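Local coordinates for protein fimbrial structural subunit (Actinomyces naeslundii, PDB 3QDH) that forms the shaft of Actinomyces type 2 fimbriae and mediates adhesion to streptococci and host cells during oral biofilm development, at residues S9-K14 with L23-V28; L161-V166 with A181-Y186. All blocks are in the same frame, centred on the assembly; numbering follows the deposited sequence.

Interaction 1 (S9-K14 with L23-V28)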
loop_
_atom_site.group_PDB
_atom_site.type_symbol
_atom_site.label_atom_id
_atom_site.label_comp_id
_atom_site.label_asym_id
_atom_site.label_seq_id
_atom_site.Cartn_x
_atom_site.Cartn_y
_atom_site.Cartn_z
ATOM N N SER A 9 3.976 9.138 3.754
ATOM C CA SER A 9 4.938 8.069 3.511
ATOM C C SER A 9 4.216 6.808 3.043
ATOM O O SER A 9 3.021 6.847 2.705
ATOM C CB SER A 9 5.748 7.778 4.783
ATOM O OG SER A 9 6.838 6.910 4.500
ATOM N N ILE A 10 4.952 5.699 2.998
ATOM C CA ILE A 10 4.393 4.375 2.688
ATOM C C ILE A 10 5.034 3.324 3.598
ATOM O O ILE A 10 6.248 3.311 3.777
ATOM C CB ILE A 10 4.660 3.927 1.212
ATOM C CG1 ILE A 10 4.295 5.022 0.203
ATOM C CG2 ILE A 10 3.877 2.647 0.885
ATOM C CD1 ILE A 10 4.815 4.739 -1.229
ATOM N N GLN A 11 4.210 2.456 4.174
ATOM C CA GLN A 11 4.701 1.309 4.923
ATOM C C GLN A 11 5.475 0.355 4.009
ATOM O O GLN A 11 5.036 0.080 2.893
ATOM C CB GLN A 11 3.523 0.537 5.523
ATOM C CG GLN A 11 3.299 0.758 7.003
ATOM C CD GLN A 11 2.798 -0.506 7.685
ATOM O OE1 GLN A 11 1.895 -1.175 7.187
ATOM N NE2 GLN A 11 3.400 -0.849 8.822
ATOM N N GLU A 12 6.620 -0.135 4.488
ATOM C CA GLU A 12 7.317 -1.276 3.871
ATOM C C GLU A 12 6.292 -2.269 3.334
ATOM O O GLU A 12 5.570 -2.886 4.118
ATOM C CB GLU A 12 8.139 -2.020 4.923
ATOM C CG GLU A 12 9.584 -1.642 5.081
ATOM C CD GLU A 12 10.357 -2.742 5.801
ATOM O OE1 GLU A 12 10.509 -2.663 7.047
ATOM O OE2 GLU A 12 10.783 -3.703 5.123
ATOM N N GLN A 13 6.234 -2.451 2.018
ATOM C CA GLN A 13 5.239 -3.359 1.431
ATOM C C GLN A 13 5.333 -4.808 1.941
ATOM O O GLN A 13 4.316 -5.504 2.024
ATOM C CB GLN A 13 5.281 -3.326 -0.104
ATOM C CG GLN A 13 4.028 -3.907 -0.768
ATOM C CD GLN A 13 2.740 -3.204 -0.330
ATOM O OE1 GLN A 13 2.715 -1.987 -0.136
ATOM N NE2 GLN A 13 1.668 -3.973 -0.180
ATOM N N LYS A 14 6.549 -5.237 2.285
ATOM C CA LYS A 14 6.805 -6.557 2.880
ATOM C C LYS A 14 5.855 -6.859 4.041
ATOM O O LYS A 14 5.313 -7.961 4.146
ATOM C CB LYS A 14 8.260 -6.643 3.356
ATOM C CG LYS A 14 8.675 -8.015 3.865
ATOM C CD LYS A 14 10.192 -8.144 3.985
ATOM C CE LYS A 14 10.590 -9.379 4.794
ATOM N NZ LYS A 14 9.959 -10.640 4.299
ATOM N N LEU A 23 -2.899 -5.083 1.175
ATOM C CA LEU A 23 -3.085 -3.659 1.449
ATOM C C LEU A 23 -1.824 -2.862 1.117
ATOM O O LEU A 23 -0.706 -3.359 1.256
ATOM C CB LEU A 23 -3.447 -3.439 2.925
ATOM C CG LEU A 23 -4.767 -4.021 3.432
ATOM C CD1 LEU A 23 -4.811 -3.971 4.946
ATOM C CD2 LEU A 23 -5.961 -3.298 2.830
ATOM N N ILE A 24 -2.006 -1.628 0.653
ATOM C CA ILE A 24 -0.932 -0.639 0.743
ATOM C C ILE A 24 -1.356 0.310 1.859
ATOM O O ILE A 24 -2.500 0.767 1.885
ATOM C CB ILE A 24 -0.711 0.169 -0.569
ATOM C CG1 ILE A 24 -0.270 -0.743 -1.721
ATOM C CG2 ILE A 24 0.347 1.249 -0.358
ATOM C CD1 ILE A 24 -0.135 -0.016 -3.067
ATOM N N LYS A 25 -0.434 0.564 2.784
ATOM C CA LYS A 25 -0.674 1.448 3.918
ATOM C C LYS A 25 0.189 2.701 3.837
ATOM O O LYS A 25 1.414 2.625 3.668
ATOM C CB LYS A 25 -0.431 0.707 5.244
ATOM C CG LYS A 25 -1.548 -0.266 5.569
ATOM C CD LYS A 25 -1.385 -0.910 6.935
ATOM C CE LYS A 25 -2.467 -1.956 7.153
ATOM N NZ LYS A 25 -2.529 -2.366 8.583
ATOM N N PHE A 26 -0.476 3.850 3.960
ATOM C CA PHE A 26 0.169 5.151 3.839
ATOM C C PHE A 26 0.076 5.924 5.147
ATOM O O PHE A 26 -0.984 6.478 5.445
ATOM C CB PHE A 26 -0.537 6.023 2.793
ATOM C CG PHE A 26 -0.576 5.458 1.398
ATOM C CD1 PHE A 26 0.570 5.431 0.601
ATOM C CD2 PHE A 26 -1.784 5.038 0.845
ATOM C CE1 PHE A 26 0.522 4.947 -0.708
ATOM C CE2 PHE A 26 -1.843 4.555 -0.473
ATOM C CZ PHE A 26 -0.689 4.509 -1.246
ATOM N N PRO A 27 1.180 5.995 5.913
ATOM C CA PRO A 27 1.231 6.899 7.070
ATOM C C PRO A 27 1.168 8.369 6.639
ATOM O O PRO A 27 1.911 8.797 5.743
ATOM C CB PRO A 27 2.573 6.553 7.737
ATOM C CG PRO A 27 2.938 5.208 7.202
ATOM C CD PRO A 27 2.403 5.181 5.802
ATOM N N VAL A 28 0.240 9.116 7.238
ATOM C CA VAL A 28 0.033 10.527 6.929
ATOM C C VAL A 28 0.112 11.290 8.245
ATOM O O VAL A 28 -0.480 10.861 9.243
ATOM C CB VAL A 28 -1.352 10.777 6.232
ATOM C CG1 VAL A 28 -1.697 12.264 6.209
ATOM C CG2 VAL A 28 -1.362 10.209 4.805
HETATM O O HOH W 1 2.340 -0.930 2.406
#
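The chain runs roughly antiparallel beside the edge of a β-sheet here, in the CnaA-like (DEv-IgG) module of the pilin, as it leaves strand 7-8 and before it returns as strand 23-31. S9 continues the pairing of strand 7-8: its N donates to P27 O at 2.9 Å, nearly along the C=O axis, while S9 O is buried at the in-plane edge of the F26 ring, 3.5 Å from F26 CA in a CA-H...O contact. I10 turns its side chain to the core. There I10 CG1 lies against the ring edge at F26 CD1 and I10 CG2 meets I24 CG2 at 4.0 Å, the chains running side by side; I24 CG2 in turn sits over one face of the F26 ring, near its rim. V154 and W158 of strand 154-165 join the same layer. Q11 N gives the second backbone bond, to K25 O at 2.8 Å and almost straight (169°), and its side chain runs alongside the aliphatic part of K25. Beyond Q11 the backbones part, and the side chain of Q13 bridges the gap. CG stands anti to the backbone N (chi1 -163°) and a bend at chi2 brings the amide across I24. A water accepts a hydrogen bond from K25 N and lies 2.8 Å from Q13 OE1, while Q13 NE2, also bonded to G17 O, reaches L23 O at 2.8 Å from above the carbonyl plane.

Interaction 2 (L161-V166 with A181-Y186)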
loop_
_atom_site.group_PDB
_atom_site.type_symbol
_atom_site.label_atom_id
_atom_site.label_comp_id
_atom_site.label_asym_id
_atom_site.label_seq_id
_atom_site.Cartn_x
_atom_site.Cartn_y
_atom_site.Cartn_z
ATOM N N LEU A 161 2.482 -10.447 -14.037
ATOM C CA LEU A 161 3.189 -11.632 -14.502
ATOM C C LEU A 161 2.188 -12.556 -15.173
ATOM O O LEU A 161 1.136 -12.852 -14.603
ATOM C CB LEU A 161 3.874 -12.342 -13.328
ATOM C CG LEU A 161 4.666 -13.636 -13.567
ATOM C CD1 LEU A 161 5.923 -13.381 -14.386
ATOM C CD2 LEU A 161 5.023 -14.285 -12.231
ATOM N N LEU A 162 2.507 -12.979 -16.394
ATOM C CA LEU A 162 1.720 -13.998 -17.081
ATOM C C LEU A 162 2.593 -15.232 -17.274
ATOM O O LEU A 162 3.653 -15.165 -17.901
ATOM C CB LEU A 162 1.164 -13.475 -18.411
ATOM C CG LEU A 162 0.322 -14.384 -19.327
ATOM C CD1 LEU A 162 -0.731 -15.211 -18.575
ATOM C CD2 LEU A 162 -0.343 -13.566 -20.440
ATOM N N ILE A 163 2.148 -16.341 -16.689
ATOM C CA ILE A 163 2.842 -17.621 -16.769
ATOM C C ILE A 163 2.090 -18.512 -17.761
ATOM O O ILE A 163 0.859 -18.563 -17.741
ATOM C CB ILE A 163 2.911 -18.306 -15.376
ATOM C CG1 ILE A 163 3.611 -17.390 -14.361
ATOM C CG2 ILE A 163 3.622 -19.659 -15.458
ATOM C CD1 ILE A 163 3.243 -17.667 -12.908
ATOM N N LYS A 164 2.830 -19.192 -18.634
ATOM C CA LYS A 164 2.240 -20.190 -19.529
ATOM C C LYS A 164 2.969 -21.530 -19.433
ATOM O O LYS A 164 4.177 -21.609 -19.675
ATOM C CB LYS A 164 2.206 -19.694 -20.981
ATOM C CG LYS A 164 1.311 -20.533 -21.899
ATOM C CD LYS A 164 1.169 -19.911 -23.278
ATOM C CE LYS A 164 0.213 -20.716 -24.147
ATOM N NZ LYS A 164 -0.111 -20.011 -25.423
ATOM N N LYS A 165 2.230 -22.571 -19.056
ATOM C CA LYS A 165 2.755 -23.936 -19.034
ATOM C C LYS A 165 2.389 -24.608 -20.356
ATOM O O LYS A 165 1.216 -24.675 -20.714
ATOM C CB LYS A 165 2.181 -24.720 -17.845
ATOM C CG LYS A 165 2.866 -26.056 -17.560
ATOM C CD LYS A 165 4.274 -25.861 -16.997
ATOM C CE LYS A 165 4.986 -27.184 -16.771
ATOM N NZ LYS A 165 5.194 -27.948 -18.040
ATOM N N VAL A 166 3.398 -25.081 -21.083
ATOM C CA VAL A 166 3.186 -25.694 -22.401
ATOM C C VAL A 166 3.856 -27.066 -22.524
ATOM O O VAL A 166 4.936 -27.295 -21.971
ATOM C CB VAL A 166 3.652 -24.774 -23.577
ATOM C CG1 VAL A 166 2.768 -23.531 -23.693
ATOM C CG2 VAL A 166 5.128 -24.399 -23.445
ATOM N N ALA A 181 -1.223 -27.488 -13.776
ATOM C CA ALA A 181 0.122 -27.296 -13.254
ATOM C C ALA A 181 0.055 -26.316 -12.084
ATOM O O ALA A 181 -0.713 -25.354 -12.116
ATOM C CB ALA A 181 1.046 -26.776 -14.338
ATOM N N GLN A 182 0.846 -26.576 -11.049
ATOM C CA GLN A 182 0.808 -25.746 -9.850
ATOM C C GLN A 182 2.145 -25.077 -9.536
ATOM O O GLN A 182 3.204 -25.698 -9.630
ATOM C CB GLN A 182 0.251 -26.525 -8.652
ATOM C CG GLN A 182 -1.258 -26.761 -8.739
ATOM C CD GLN A 182 -1.857 -27.367 -7.480
ATOM O OE1 GLN A 182 -1.146 -27.811 -6.581
ATOM N NE2 GLN A 182 -3.182 -27.390 -7.417
ATOM N N PHE A 183 2.068 -23.797 -9.172
ATOM C CA PHE A 183 3.240 -22.962 -8.903
ATOM C C PHE A 183 3.067 -22.177 -7.603
ATOM O O PHE A 183 1.950 -21.989 -7.119
ATOM C CB PHE A 183 3.470 -21.960 -10.048
ATOM C CG PHE A 183 3.901 -22.585 -11.352
ATOM C CD1 PHE A 183 5.252 -22.736 -11.656
ATOM C CD2 PHE A 183 2.956 -22.986 -12.297
ATOM C CE1 PHE A 183 5.655 -23.297 -12.874
ATOM C CE2 PHE A 183 3.349 -23.543 -13.517
ATOM C CZ PHE A 183 4.697 -23.701 -13.805
ATOM N N GLN A 184 4.192 -21.728 -7.048
ATOM C CA GLN A 184 4.216 -20.843 -5.885
ATOM C C GLN A 184 5.271 -19.756 -6.111
ATOM O O GLN A 184 6.325 -20.022 -6.691
ATOM C CB GLN A 184 4.524 -21.630 -4.602
ATOM C CG GLN A 184 3.431 -22.620 -4.187
ATOM C CD GLN A 184 3.529 -23.050 -2.735
ATOM O OE1 GLN A 184 4.601 -23.412 -2.246
ATOM N NE2 GLN A 184 2.397 -23.026 -2.039
ATOM N N LEU A 185 4.974 -18.535 -5.669
ATOM C CA LEU A 185 5.881 -17.399 -5.850
ATOM C C LEU A 185 6.612 -17.024 -4.564
ATOM O O LEU A 185 6.012 -16.978 -3.488
ATOM C CB LEU A 185 5.130 -16.181 -6.399
ATOM C CG LEU A 185 4.924 -16.110 -7.913
ATOM C CD1 LEU A 185 3.725 -15.238 -8.256
ATOM C CD2 LEU A 185 6.187 -15.617 -8.627
ATOM N N TYR A 186 7.907 -16.750 -4.697
ATOM C CA TYR A 186 8.748 -16.384 -3.560
ATOM C C TYR A 186 9.477 -15.062 -3.787
ATOM O O TYR A 186 9.769 -14.683 -4.925
ATOM C CB TYR A 186 9.781 -17.484 -3.272
ATOM C CG TYR A 186 9.217 -18.767 -2.688
ATOM C CD1 TYR A 186 8.772 -19.801 -3.519
ATOM C CD2 TYR A 186 9.154 -18.960 -1.305
ATOM C CE1 TYR A 186 8.267 -20.989 -2.988
ATOM C CE2 TYR A 186 8.647 -20.145 -0.762
ATOM C CZ TYR A 186 8.206 -21.154 -1.608
ATOM O OH TYR A 186 7.702 -22.326 -1.076
#
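Side chains from two strands face each other across a hydrophobic interior, with strand 161-165 and strand 182-186 running 150° apart in direction and their axes 10.1 Å apart at closest approach. At one end L161 and L185 meet tip to tip, CD2 of L161 lying 4.0 Å from CD2 of L185; L161 reaches across with CG anti to its backbone N (chi1 179°), whereas L185 has CG anti to its carbonyl carbon. In the middle the F183 ring is approached from two directions. I163 comes over one face, loosely, with CG2 4.4 Å from F183 CE2, and K165 crosses at about a right angle, putting CD in the ring plane at the edge, 3.9 Å from F183 CZ. The lysine is bent at chi2 (71°) and again at chi4, so that its methylenes serve as apolar packing: CG of K165 also touches CB of A181 at 3.8 Å. That course ends in a covalent bond, since K165 NZ is joined to CG of N287 in an intramolecular isopeptide link, with E252 of strand 245-254 against the lysine side chain. I221, I285 and L250 add further apolar contacts to F183. A lysine-asparagine isopeptide bond that ties the first strand of a β-sandwich to the last, neighbouring strand of the same sheet, within the apolar interior, is characteristic of the CnaB (IgG-rev) pilin domain.

Interaction 1 lies in the first module of this C-terminal fragment, the CnaA-like one, and interaction 2 in the second, CnaB-like one; along the chain they follow in series. Their centres are 28 Å apart, with nearest atoms about 9 Å apart, so they do not touch. Strand 154-165 connects them: its beginning contributes V154, S156 and W158 to the packing around 9-14 and 23-28, and its end supplies residues 161-165 of interaction 2. The first contact joins an irregular segment to a neighbouring sheet strand, the second brings two facing sheets together. Continuous strand between the modules is consistent with an elongated, rod-like shaft subunit.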